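Local coordinates for protein 3-HSA hydroxylase, oxygenase (Rhodococcus sp., PDB 2RFQ) that hydroxylates the steroid breakdown intermediate 3-HSA to the catechol 3,4-DHSA during cholesterol catabolism, using reduced FMN and molecular oxygen, at residues G251-H256 against D338-S343; F169-E174 against E198-P203; A18-L23 against A76-S81. All coordinates share one frame; numbering follows the deposited sequence.

Interaction 1 of 3, residues G251-H256 against D338-S343. With 1PS (3-pyridinium-1-ylpropane-1-sulfonate), chain E.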
loop_
_atom_site.group_PDB
_atom_site.type_symbol
_atom_site.label_atom_id
_atom_site.label_comp_id
_atom_site.label_asym_id
_atom_site.label_seq_id
_atom_site.Cartn_x
_atom_site.Cartn_y
_atom_site.Cartn_z
ATOM N N GLY A 251 -15.507 15.452 -6.157
ATOM C CA GLY A 251 -16.270 16.301 -5.230
ATOM C C GLY A 251 -15.596 16.343 -3.872
ATOM O O GLY A 251 -15.472 17.421 -3.268
ATOM N N ALA A 252 -15.164 15.172 -3.407
ATOM C CA ALA A 252 -14.472 15.061 -2.121
ATOM C C ALA A 252 -13.182 15.876 -2.159
ATOM O O ALA A 252 -12.845 16.600 -1.198
ATOM C CB ALA A 252 -14.168 13.609 -1.811
ATOM N N TYR A 253 -12.441 15.735 -3.255
ATOM C CA TYR A 253 -11.183 16.490 -3.424
ATOM C C TYR A 253 -11.420 18.010 -3.361
ATOM O O TYR A 253 -10.760 18.736 -2.598
ATOM C CB TYR A 253 -10.540 16.095 -4.756
ATOM C CG TYR A 253 -9.244 16.830 -4.954
ATOM C CD1 TYR A 253 -8.068 16.370 -4.357
ATOM C CD2 TYR A 253 -9.205 18.020 -5.689
ATOM C CE1 TYR A 253 -6.869 17.084 -4.511
ATOM C CE2 TYR A 253 -7.990 18.741 -5.864
ATOM C CZ TYR A 253 -6.845 18.259 -5.256
ATOM O OH TYR A 253 -5.658 18.957 -5.420
ATOM N N ASP A 254 -12.387 18.485 -4.133
ATOM C CA ASP A 254 -12.658 19.924 -4.189
ATOM C C ASP A 254 -13.120 20.430 -2.826
ATOM O O ASP A 254 -12.689 21.509 -2.398
ATOM C CB ASP A 254 -13.712 20.211 -5.252
ATOM C CG ASP A 254 -13.179 20.063 -6.668
ATOM O OD1 ASP A 254 -11.933 20.050 -6.902
ATOM O OD2 ASP A 254 -14.040 19.961 -7.577
ATOM N N ALA A 255 -13.971 19.659 -2.138
ATOM C CA ALA A 255 -14.498 20.077 -0.823
ATOM C C ALA A 255 -13.323 20.177 0.151
ATOM O O ALA A 255 -13.173 21.179 0.869
ATOM C CB ALA A 255 -15.566 19.072 -0.299
ATOM N N HIS A 256 -12.466 19.160 0.124
ATOM C CA HIS A 256 -11.302 19.108 1.017
ATOM C C HIS A 256 -10.341 20.247 0.760
ATOM O O HIS A 256 -9.951 20.972 1.686
ATOM C CB HIS A 256 -10.579 17.761 0.854
ATOM C CG HIS A 256 -9.318 17.648 1.660
ATOM N ND1 HIS A 256 -9.323 17.462 3.029
ATOM C CD2 HIS A 256 -8.015 17.677 1.286
ATOM C CE1 HIS A 256 -8.074 17.373 3.460
ATOM N NE2 HIS A 256 -7.262 17.492 2.418
ATOM N N ASP A 338 -10.320 8.138 0.771
ATOM C CA ASP A 338 -9.822 7.684 2.072
ATOM C C ASP A 338 -8.656 8.555 2.556
ATOM O O ASP A 338 -8.632 8.969 3.743
ATOM C CB ASP A 338 -9.404 6.213 2.014
ATOM C CG ASP A 338 -10.601 5.272 1.993
ATOM O OD1 ASP A 338 -11.747 5.759 2.071
ATOM O OD2 ASP A 338 -10.405 4.045 1.896
ATOM N N LYS A 339 -7.709 8.844 1.651
ATOM C CA LYS A 339 -6.556 9.665 1.990
ATOM C C LYS A 339 -7.024 11.035 2.462
ATOM O O LYS A 339 -6.512 11.557 3.460
ATOM C CB LYS A 339 -5.607 9.847 0.790
ATOM C CG LYS A 339 -4.842 8.620 0.369
ATOM C CD LYS A 339 -3.921 8.974 -0.826
ATOM C CE LYS A 339 -3.080 7.781 -1.280
ATOM N NZ LYS A 339 -3.904 6.552 -1.631
ATOM N N LEU A 340 -7.992 11.614 1.744
ATOM C CA LEU A 340 -8.442 12.985 2.053
ATOM C C LEU A 340 -9.197 13.011 3.384
ATOM O O LEU A 340 -8.975 13.909 4.229
ATOM C CB LEU A 340 -9.323 13.561 0.939
ATOM C CG LEU A 340 -8.618 13.629 -0.419
ATOM C CD1 LEU A 340 -9.600 13.971 -1.550
ATOM C CD2 LEU A 340 -7.510 14.650 -0.356
ATOM N N PHE A 341 -10.079 12.034 3.574
ATOM C CA PHE A 341 -10.885 11.974 4.794
ATOM C C PHE A 341 -9.954 11.796 6.001
ATOM O O PHE A 341 -10.096 12.482 7.029
ATOM C CB PHE A 341 -11.893 10.817 4.653
ATOM C CG PHE A 341 -12.723 10.562 5.879
ATOM C CD1 PHE A 341 -13.559 11.535 6.391
ATOM C CD2 PHE A 341 -12.657 9.325 6.524
ATOM C CE1 PHE A 341 -14.346 11.280 7.539
ATOM C CE2 PHE A 341 -13.442 9.063 7.670
ATOM C CZ PHE A 341 -14.276 10.056 8.177
ATOM N N GLU A 342 -8.981 10.897 5.871
ATOM C CA GLU A 342 -7.993 10.667 6.941
ATOM C C GLU A 342 -7.202 11.957 7.234
ATOM O O GLU A 342 -7.005 12.331 8.379
ATOM C CB GLU A 342 -7.025 9.543 6.595
ATOM C CG GLU A 342 -6.027 9.232 7.749
ATOM C CD GLU A 342 -4.956 8.183 7.382
ATOM O OE1 GLU A 342 -4.746 7.902 6.184
ATOM O OE2 GLU A 342 -4.291 7.666 8.293
ATOM N N SER A 343 -6.724 12.610 6.182
ATOM C CA SER A 343 -5.962 13.867 6.370
ATOM C C SER A 343 -6.771 14.963 7.081
ATOM O O SER A 343 -6.265 15.690 7.954
ATOM C CB SER A 343 -5.514 14.380 5.007
ATOM O OG SER A 343 -4.634 15.482 5.166
HETATM N N1 1PS E . -16.523 21.140 8.454
HETATM C C1 1PS E . -16.803 20.616 9.672
HETATM C C2 1PS E . -17.819 21.154 10.465
HETATM C C3 1PS E . -17.208 22.200 7.978
HETATM C C4 1PS E . -18.232 22.783 8.733
HETATM C C5 1PS E . -18.541 22.249 9.988
HETATM C C6 1PS E . -15.445 20.564 7.629
HETATM C C7 1PS E . -15.816 19.183 7.087
HETATM C C8 1PS E . -14.767 18.676 6.097
HETATM S S1 1PS E . -15.115 19.118 4.513
HETATM O O1 1PS E . -13.887 18.779 3.746
HETATM O O2 1PS E . -15.376 20.577 4.389
HETATM O O3 1PS E . -16.350 18.396 4.074
HETATM O O HOH W 1 -4.581 16.746 2.766
#
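Leu-340, from helix 316-344, reaches in between Tyr-253 and His-256 of helix 233-266, and the apolar packing round its branches makes up most of this buried contact. Its CG stands anti to its own carbonyl carbon (chi1 -59°), and from there the two methyls part. CD1 settles against the facing backbone, 3.5 Å from CA of Tyr-253, and lies at the edge of the phenol ring, close to the ring plane. CD2 of Leu-340 turns to the imidazole instead and comes within 3.5 Å of CD2 of His-256. Leu-340 CB lies over one face of the same imidazole, displaced toward the rim.

No direct hydrogen bond joins the two segments; one water bridges them. It sits in the plane of the His-256 ring, 2.8 Å from NE2, and also bonds to OG of Ser-343 at 2.7 Å. His-256 CG is anti to its backbone N (chi1 176°), which sends the ring across to that water, and together with the leucine over its face this should limit rotation of the imidazole. The hydroxyl of Tyr-253 is hydrogen-bonded to Glu-384 and Tyr-380 of a neighbouring subunit.

On the ligand side, sulfonate O1 of the bound 3-pyridinium-1-ylpropane-1-sulfonate approaches CA of His-256 to 3.8 Å, while Leu-355 N hydrogen-bonds to the ligand. The axes of the two short helical segments approach to 9.9 Å and run the same way, 27° from parallel, with helix 277-309 touching both; this is the C-terminal helical bundle of the acyl-CoA dehydrogenase fold.

Interaction 2 of 3, residues F169-E174 against E198-P203. With 1PS (3-pyridinium-1-ylpropane-1-sulfonate), chain F.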
loop_
_atom_site.group_PDB
_atom_site.type_symbol
_atom_site.label_atom_id
_atom_site.label_comp_id
_atom_site.label_asym_id
_atom_site.label_seq_id
_atom_site.Cartn_x
_atom_site.Cartn_y
_atom_site.Cartn_z
ATOM N N PHE A 169 -36.144 -8.547 -18.304
ATOM C CA PHE A 169 -37.587 -8.420 -18.476
ATOM C C PHE A 169 -37.976 -6.967 -18.276
ATOM O O PHE A 169 -37.702 -6.382 -17.215
ATOM C CB PHE A 169 -38.313 -9.283 -17.441
ATOM C CG PHE A 169 -37.915 -10.736 -17.471
ATOM C CD1 PHE A 169 -38.464 -11.609 -18.419
ATOM C CD2 PHE A 169 -36.992 -11.231 -16.555
ATOM C CE1 PHE A 169 -38.072 -12.943 -18.437
ATOM C CE2 PHE A 169 -36.609 -12.587 -16.565
ATOM C CZ PHE A 169 -37.151 -13.434 -17.498
ATOM N N LEU A 170 -38.633 -6.381 -19.278
ATOM C CA LEU A 170 -39.113 -4.998 -19.179
ATOM C C LEU A 170 -40.562 -5.036 -18.674
ATOM O O LEU A 170 -41.437 -5.615 -19.333
ATOM C CB LEU A 170 -39.060 -4.303 -20.559
ATOM C CG LEU A 170 -39.725 -2.919 -20.706
ATOM C CD1 LEU A 170 -39.023 -1.827 -19.890
ATOM C CD2 LEU A 170 -39.787 -2.534 -22.223
ATOM N N ILE A 171 -40.796 -4.448 -17.502
ATOM C CA ILE A 171 -42.087 -4.554 -16.820
ATOM C C ILE A 171 -42.579 -3.164 -16.400
ATOM O O ILE A 171 -41.785 -2.376 -15.854
ATOM C CB ILE A 171 -41.970 -5.471 -15.570
ATOM C CG1 ILE A 171 -41.370 -6.827 -15.978
ATOM C CG2 ILE A 171 -43.344 -5.632 -14.890
ATOM C CD1 ILE A 171 -41.416 -7.956 -14.898
ATOM N N PRO A 172 -43.862 -2.844 -16.685
ATOM C CA PRO A 172 -44.318 -1.524 -16.274
ATOM C C PRO A 172 -44.662 -1.477 -14.796
ATOM O O PRO A 172 -44.990 -2.500 -14.198
ATOM C CB PRO A 172 -45.580 -1.324 -17.121
ATOM C CG PRO A 172 -46.160 -2.740 -17.221
ATOM C CD PRO A 172 -44.924 -3.606 -17.394
ATOM N N ARG A 173 -44.627 -0.281 -14.212
ATOM C CA ARG A 173 -44.845 -0.145 -12.778
ATOM C C ARG A 173 -46.220 -0.600 -12.279
ATOM O O ARG A 173 -46.346 -0.971 -11.122
ATOM C CB ARG A 173 -44.529 1.286 -12.327
ATOM C CG ARG A 173 -44.496 1.459 -10.821
ATOM C CD ARG A 173 -43.683 2.672 -10.500
ATOM N NE ARG A 173 -43.814 2.991 -9.086
ATOM C CZ ARG A 173 -43.229 4.031 -8.506
ATOM N NH1 ARG A 173 -42.446 4.835 -9.233
ATOM N NH2 ARG A 173 -43.426 4.253 -7.193
ATOM N N GLU A 174 -47.239 -0.598 -13.138
ATOM C CA GLU A 174 -48.558 -1.070 -12.721
ATOM C C GLU A 174 -48.505 -2.568 -12.369
ATOM O O GLU A 174 -49.372 -3.074 -11.650
ATOM C CB GLU A 174 -49.587 -0.807 -13.815
ATOM C CG GLU A 174 -49.323 -1.592 -15.088
ATOM C CD GLU A 174 -50.096 -1.091 -16.283
ATOM O OE1 GLU A 174 -50.113 0.140 -16.529
ATOM O OE2 GLU A 174 -50.660 -1.939 -17.002
ATOM N N GLU A 198 -45.043 -10.477 -8.972
ATOM C CA GLU A 198 -45.787 -11.681 -8.596
ATOM C C GLU A 198 -46.670 -12.172 -9.736
ATOM O O GLU A 198 -47.684 -11.550 -10.055
ATOM C CB GLU A 198 -46.625 -11.433 -7.339
ATOM C CG GLU A 198 -45.786 -10.961 -6.156
ATOM C CD GLU A 198 -46.582 -10.731 -4.889
ATOM O OE1 GLU A 198 -45.947 -10.656 -3.816
ATOM O OE2 GLU A 198 -47.830 -10.654 -4.953
ATOM N N ASP A 199 -46.265 -13.279 -10.352
ATOM C CA ASP A 199 -47.097 -13.949 -11.357
ATOM C C ASP A 199 -47.501 -12.998 -12.487
ATOM O O ASP A 199 -48.684 -12.886 -12.847
ATOM C CB ASP A 199 -48.335 -14.551 -10.666
ATOM C CG ASP A 199 -49.168 -15.426 -11.585
ATOM O OD1 ASP A 199 -48.585 -16.127 -12.448
ATOM O OD2 ASP A 199 -50.419 -15.413 -11.437
ATOM N N VAL A 200 -46.509 -12.298 -13.031
ATOM C CA VAL A 200 -46.751 -11.273 -14.043
ATOM C C VAL A 200 -46.411 -11.760 -15.441
ATOM O O VAL A 200 -45.344 -12.325 -15.664
ATOM C CB VAL A 200 -45.916 -9.999 -13.708
ATOM C CG1 VAL A 200 -45.856 -9.043 -14.896
ATOM C CG2 VAL A 200 -46.459 -9.306 -12.445
ATOM N N PHE A 201 -47.330 -11.534 -16.379
ATOM C CA PHE A 201 -47.098 -11.871 -17.763
ATOM C C PHE A 201 -46.247 -10.780 -18.392
ATOM O O PHE A 201 -46.597 -9.600 -18.314
ATOM C CB PHE A 201 -48.406 -12.004 -18.534
ATOM C CG PHE A 201 -48.198 -12.216 -19.987
ATOM C CD1 PHE A 201 -47.716 -13.432 -20.448
ATOM C CD2 PHE A 201 -48.438 -11.190 -20.903
ATOM C CE1 PHE A 201 -47.488 -13.635 -21.790
ATOM C CE2 PHE A 201 -48.210 -11.389 -22.267
ATOM C CZ PHE A 201 -47.723 -12.601 -22.710
ATOM N N VAL A 202 -45.149 -11.191 -19.020
ATOM C CA VAL A 202 -44.280 -10.282 -19.772
ATOM C C VAL A 202 -44.217 -10.787 -21.216
ATOM O O VAL A 202 -43.778 -11.918 -21.462
ATOM C CB VAL A 202 -42.875 -10.218 -19.148
ATOM C CG1 VAL A 202 -41.967 -9.278 -19.982
ATOM C CG2 VAL A 202 -42.961 -9.717 -17.679
ATOM N N PRO A 203 -44.692 -9.968 -22.179
ATOM C CA PRO A 203 -44.721 -10.430 -23.575
ATOM C C PRO A 203 -43.326 -10.532 -24.189
ATOM O O PRO A 203 -42.417 -9.792 -23.795
ATOM C CB PRO A 203 -45.526 -9.342 -24.288
ATOM C CG PRO A 203 -45.276 -8.115 -23.461
ATOM C CD PRO A 203 -45.230 -8.596 -22.040
HETATM S S1 1PS F . -45.554 1.274 -6.086
HETATM O O1 1PS F . -45.330 0.120 -5.176
HETATM O O2 1PS F . -44.708 2.424 -5.677
HETATM O O3 1PS F . -45.295 0.954 -7.526
#
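Val-202 presents both methyls to strand 162-172 and loses more surface here than any other residue of the two segments. Its CG1 is anti to the backbone N (chi1 179°) and lies at the edge of the Phe-169 ring, near the ring plane, and 3.8 Å from O of Leu-170. The other methyl, CG2, packs on the end of Ile-171, 3.6 Å from CD1; the two side chains meet at about a right angle.

Ile-171 splits its branches between two valines: while CG1 and CD1 serve Val-202, CG2 lies 4.2 Å from CG1 of Val-200. No hydrogen bond joins the segments; the axes of the short strand segments 169-172 and 200-203 come within 7.6 Å, their directions 120° apart. Val-135, on strand 132-142, touches both Phe-169 and Val-202, and pairs with Asp-199 and Val-200 in a G1 beta bulge.

Just past the strand, the extended chain of Arg-173 carries its guanidinium to a bound sulfonate, with NE bonding to O3 at 3.0 Å and NH2 to O2 at 2.7 Å, both nearly straight. NH2 also forms a salt bridge to Asp-146, and NH1 bonds to Ala-148 O. An alanine in place of Arg-173 would probably leave both the sulfonate and the Asp-146 carboxylate without this positive partner. The valine-isoleucine contact packs side chains between two strands not paired with each other, consistent with the beta-barrel domain of the acyl-CoA dehydrogenase fold.

Interaction 3 of 3, residues A18-L23 against A76-S81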
loop_
_atom_site.group_PDB
_atom_site.type_symbol
_atom_site.label_atom_id
_atom_site.label_comp_id
_atom_site.label_asym_id
_atom_site.label_seq_id
_atom_site.Cartn_x
_atom_site.Cartn_y
_atom_site.Cartn_z
ATOM N N ALA A 18 -25.016 24.799 -14.028
ATOM C CA ALA A 18 -25.919 25.739 -13.376
ATOM C C ALA A 18 -26.680 25.080 -12.220
ATOM O O ALA A 18 -27.101 25.752 -11.291
ATOM C CB ALA A 18 -26.894 26.303 -14.394
ATOM N N LEU A 19 -26.847 23.759 -12.287
ATOM C CA LEU A 19 -27.656 23.032 -11.313
ATOM C C LEU A 19 -26.859 22.544 -10.106
ATOM O O LEU A 19 -27.430 22.262 -9.040
ATOM C CB LEU A 19 -28.319 21.821 -12.020
ATOM C CG LEU A 19 -29.275 20.935 -11.218
ATOM C CD1 LEU A 19 -30.441 21.769 -10.641
ATOM C CD2 LEU A 19 -29.823 19.784 -12.082
ATOM N N LEU A 20 -25.544 22.412 -10.266
ATOM C CA LEU A 20 -24.714 21.800 -9.198
ATOM C C LEU A 20 -24.898 22.401 -7.794
ATOM O O LEU A 20 -25.047 21.639 -6.824
ATOM C CB LEU A 20 -23.225 21.769 -9.577
ATOM C CG LEU A 20 -22.848 20.967 -10.813
ATOM C CD1 LEU A 20 -21.332 20.735 -10.883
ATOM C CD2 LEU A 20 -23.603 19.619 -10.908
ATOM N N PRO A 21 -24.907 23.740 -7.668
ATOM C CA PRO A 21 -25.080 24.291 -6.310
ATOM C C PRO A 21 -26.363 23.809 -5.637
ATOM O O PRO A 21 -26.365 23.564 -4.434
ATOM C CB PRO A 21 -25.104 25.818 -6.549
ATOM C CG PRO A 21 -24.324 25.987 -7.826
ATOM C CD PRO A 21 -24.754 24.815 -8.667
ATOM N N THR A 22 -27.444 23.660 -6.409
ATOM C CA THR A 22 -28.706 23.151 -5.874
ATOM C C THR A 22 -28.507 21.738 -5.363
ATOM O O THR A 22 -28.896 21.418 -4.242
ATOM C CB THR A 22 -29.817 23.199 -6.952
ATOM O OG1 THR A 22 -30.067 24.570 -7.275
ATOM C CG2 THR A 22 -31.110 22.580 -6.441
ATOM N N LEU A 23 -27.869 20.906 -6.177
ATOM C CA LEU A 23 -27.594 19.521 -5.780
ATOM C C LEU A 23 -26.749 19.435 -4.496
ATOM O O LEU A 23 -27.048 18.619 -3.618
ATOM C CB LEU A 23 -26.945 18.734 -6.932
ATOM C CG LEU A 23 -27.756 18.706 -8.225
ATOM C CD1 LEU A 23 -27.065 17.782 -9.245
ATOM C CD2 LEU A 23 -29.212 18.252 -7.989
ATOM N N ALA A 76 -22.258 13.568 -9.927
ATOM C CA ALA A 76 -21.790 12.841 -8.734
ATOM C C ALA A 76 -20.827 13.659 -7.879
ATOM O O ALA A 76 -20.689 13.383 -6.684
ATOM C CB ALA A 76 -21.135 11.526 -9.159
ATOM N N SER A 77 -20.119 14.624 -8.480
ATOM C CA SER A 77 -19.214 15.493 -7.727
ATOM C C SER A 77 -19.959 16.460 -6.785
ATOM O O SER A 77 -19.336 17.070 -5.899
ATOM C CB SER A 77 -18.297 16.266 -8.672
ATOM O OG SER A 77 -18.978 17.322 -9.336
ATOM N N ALA A 78 -21.253 16.658 -7.062
ATOM C CA ALA A 78 -22.134 17.493 -6.212
ATOM C C ALA A 78 -22.919 16.686 -5.178
ATOM O O ALA A 78 -23.074 17.120 -4.034
ATOM C CB ALA A 78 -23.091 18.315 -7.058
ATOM N N CYS A 79 -23.426 15.525 -5.584
ATOM C CA CYS A 79 -24.212 14.690 -4.680
ATOM C C CYS A 79 -23.997 13.250 -5.137
ATOM O O CYS A 79 -24.359 12.901 -6.279
ATOM C CB CYS A 79 -25.682 15.074 -4.747
ATOM S SG CYS A 79 -26.742 13.912 -3.789
ATOM N N GLY A 80 -23.371 12.442 -4.269
ATOM C CA GLY A 80 -23.036 11.072 -4.638
ATOM C C GLY A 80 -24.261 10.254 -5.006
ATOM O O GLY A 80 -24.266 9.528 -6.015
ATOM N N SER A 81 -25.294 10.325 -4.168
ATOM C CA SER A 81 -26.535 9.601 -4.464
ATOM C C SER A 81 -27.200 10.051 -5.764
ATOM O O SER A 81 -27.657 9.211 -6.562
ATOM C CB SER A 81 -27.540 9.685 -3.301
ATOM O OG SER A 81 -27.081 8.972 -2.153
#
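Leu-20 of helix 11-25 packs on Ala-78, in the turn between helices 65-76 and 80-96. Followed outward, its CB is already 4.3 Å from CB of Ala-78. CG, anti to the carbonyl carbon (chi1 -61°), sets the two methyls on separate partners. CD2 packs on Ala-78, 4.1 Å from CB. CD1 goes the other way and approaches OG of Ser-77 loosely, at 4.4 Å, a hydroxyl hydrogen-bonded to Lys-74 O. Lys-74 also touches the Leu-20 side chain, so the leucine spans the end of helix 65-76 and the turn after it.

The pair of segments belongs to the N-terminal helical domain of the acyl-CoA dehydrogenase fold, where the corner joining two helices is packed against a third. Helix 11-25 is kinked at this point: Pro-21 has no N-H to give to the turn before, and Thr-22 N makes only a weak bond to Leu-19 O.

One turn after Leu-20, Leu-23 brings its CB to 3.9 Å from CB of Ala-78, so this single methyl is packed by both leucines. The Leu-23 side chain also touches Ile-75 and, on helix 38-47, Ser-40. Its carbonyl O lies 4.0 Å from CB of Cys-79. Cys-79 is the N-cap residue of helix 80-96, and its sulfur, anti to its own backbone N, caps an amide in the first turn. Trp-84, which probably binds FMN as in related enzymes, follows on that helix, its side chain about 8 Å from that of Cys-79.

In the fold
Along the chain the contacts follow in series: interaction 3 closes within the N-terminal helical domain, interaction 2 in the mixed beta-sheet, and interaction 1 in the C-terminal helical bundle. Interactions 1 and 3 are neighbours, with centres about 17 Å apart, and touch where Gly-251 N meets Ser-77 CB at 3.8 Å, so the two helical domains pack directly on each other. Interaction 2 stands apart, its centre about 43 Å from that of interaction 1, across the chain's centre, and about 33 Å from that of interaction 3. Together they sample the helix-sheet-helix order of the acyl-CoA dehydrogenase fold, with separate sulfonate ligands at interactions 1 and 2.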